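Long-range contact in CG5036 (Drosophila melanogaster, PDB 4IGU), which probably binds G-protein alpha subunits through its RGS domain, accelerating their GTP hydrolysis and possibly restraining GDP release: residues Val90-Arg95 against Asp113-Gln118. Residues are numbered along the deposited sequence; the frame is centred on the assembly and turned at random.
Sequences VSLDSR and DEAQIQ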
# COMPACT_ATOMS: atom_id res chain seq x y z
N VAL A 90 3.53 -9.11 5.81
CA VAL A 90 2.15 -8.94 5.40
C VAL A 90 1.44 -10.30 5.54
O VAL A 90 2.08 -11.35 5.47
CB VAL A 90 2.03 -8.43 3.95
CG1 VAL A 90 2.57 -7.01 3.83
CG2 VAL A 90 2.76 -9.37 2.97
N SER A 91 0.13 -10.26 5.75
CA SER A 91 -0.63 -11.48 6.01
C SER A 91 -1.09 -12.11 4.70
O SER A 91 -1.90 -11.52 3.98
CB SER A 91 -1.85 -11.18 6.89
OG SER A 91 -1.49 -10.43 8.03
N LEU A 92 -0.58 -13.30 4.39
CA LEU A 92 -0.94 -14.02 3.17
C LEU A 92 -1.38 -15.43 3.53
O LEU A 92 -0.77 -16.06 4.39
CB LEU A 92 0.25 -14.08 2.20
CG LEU A 92 0.91 -12.76 1.78
CD1 LEU A 92 2.16 -13.02 0.94
CD2 LEU A 92 -0.06 -11.90 1.01
N ASP A 93 -2.42 -15.94 2.86
CA ASP A 93 -2.85 -17.32 3.10
C ASP A 93 -1.87 -18.31 2.45
O ASP A 93 -1.07 -17.93 1.60
CB ASP A 93 -4.30 -17.55 2.66
CG ASP A 93 -4.53 -17.26 1.16
OD1 ASP A 93 -3.71 -17.71 0.33
OD2 ASP A 93 -5.52 -16.59 0.82
N SER A 94 -1.93 -19.59 2.83
CA SER A 94 -0.96 -20.54 2.32
C SER A 94 -1.06 -20.75 0.80
O SER A 94 -0.06 -21.02 0.15
CB SER A 94 -1.03 -21.87 3.07
OG SER A 94 -2.33 -22.41 3.03
N ARG A 95 -2.25 -20.62 0.24
CA ARG A 95 -2.39 -20.73 -1.22
C ARG A 95 -1.55 -19.66 -1.94
O ARG A 95 -0.83 -19.96 -2.90
CB ARG A 95 -3.85 -20.60 -1.63
CG ARG A 95 -4.11 -20.96 -3.10
CD ARG A 95 -5.52 -20.55 -3.55
NE ARG A 95 -5.70 -19.10 -3.47
CZ ARG A 95 -5.34 -18.24 -4.43
NH1 ARG A 95 -5.55 -16.94 -4.25
NH2 ARG A 95 -4.79 -18.67 -5.56
N ASP A 113 1.69 -10.63 -7.94
CA ASP A 113 0.33 -10.19 -8.22
C ASP A 113 -0.74 -10.70 -7.24
O ASP A 113 -1.53 -9.91 -6.73
CB ASP A 113 -0.06 -10.50 -9.66
CG ASP A 113 0.53 -9.51 -10.62
OD1 ASP A 113 1.39 -8.73 -10.17
OD2 ASP A 113 0.15 -9.51 -11.82
N GLU A 114 -0.75 -11.99 -6.96
CA GLU A 114 -1.74 -12.56 -6.05
C GLU A 114 -1.65 -11.97 -4.65
O GLU A 114 -2.67 -11.71 -4.01
CB GLU A 114 -1.61 -14.09 -6.00
CG GLU A 114 -1.88 -14.77 -7.32
CD GLU A 114 -3.15 -15.61 -7.32
OE1 GLU A 114 -3.18 -16.63 -8.04
OE2 GLU A 114 -4.12 -15.24 -6.60
N ALA A 115 -0.43 -11.75 -4.16
CA ALA A 115 -0.27 -11.19 -2.83
C ALA A 115 -0.62 -9.71 -2.85
O ALA A 115 -1.26 -9.20 -1.92
CB ALA A 115 1.16 -11.42 -2.30
N GLN A 116 -0.19 -9.01 -3.89
CA GLN A 116 -0.46 -7.57 -3.96
C GLN A 116 -1.96 -7.29 -3.94
O GLN A 116 -2.42 -6.39 -3.23
CB GLN A 116 0.19 -6.94 -5.20
CG GLN A 116 -0.02 -5.43 -5.31
CD GLN A 116 0.50 -4.84 -6.62
OE1 GLN A 116 0.64 -5.55 -7.62
NE2 GLN A 116 0.79 -3.55 -6.62
N ILE A 117 -2.73 -8.09 -4.68
CA ILE A 117 -4.19 -7.94 -4.71
C ILE A 117 -4.81 -8.21 -3.34
O ILE A 117 -5.68 -7.47 -2.87
CB ILE A 117 -4.83 -8.88 -5.74
CG1 ILE A 117 -4.35 -8.54 -7.14
CG2 ILE A 117 -6.34 -8.80 -5.67
CD1 ILE A 117 -4.72 -9.61 -8.17
N GLN A 118 -4.37 -9.29 -2.71
CA GLN A 118 -4.85 -9.65 -1.38
C GLN A 118 -4.59 -8.52 -0.38
O GLN A 118 -5.45 -8.16 0.44
CB GLN A 118 -4.16 -10.94 -0.95
CG GLN A 118 -4.72 -11.61 0.29
CD GLN A 118 -4.49 -13.12 0.28
OE1 GLN A 118 -3.58 -13.64 0.95
NE2 GLN A 118 -5.31 -13.83 -0.48
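Gln118, in the second turn of helix 113-132, grips Asp93, the N-cap of helix 94-103, with both ends of its amide; the two helices belong to the all-helical RGS fold. Gln118 OE1 accepts a hydrogen bond from Asp93 N at 3.2 Å, nearly straight (N-H...O 163°). In the companion bond Gln118 NE2 donates to Asp93 OD2 at 3.1 Å; it is more bent, at 138°, and enters from above the carboxylate, whose plane is steeply inclined to that of the amide. The two carboxylate oxygens of Asp93 have different partners: OD1 accepts from Val96 N in the helix it caps, while OD2 accepts from Gln118. With CG anti to its backbone N (chi1 -169°) and the chain extended beyond, Gln118 reaches across to the start of helix 94-103. An alanine here would probably leave Asp93 N without its acceptor and the carboxylate steadied mainly by its capping bond. Exposed Arg95 forms a salt bridge from NH1 to Glu114 OE2 (3.2 Å); the acceptor lies near the guanidinium plane, but the donor sits above the carboxylate. Leu92 turns its forked end onto buried Ala115, which also meets Phe54 of helix 50-61 and Val96, so the loop before helix 94-103 packs against helix 113-132 where that helix meets helix 50-61. Both leucine methyls share the contact: Ala115 CB lies 3.6 Å from Leu92 CD2 and 3.7 Å from Leu92 CD1.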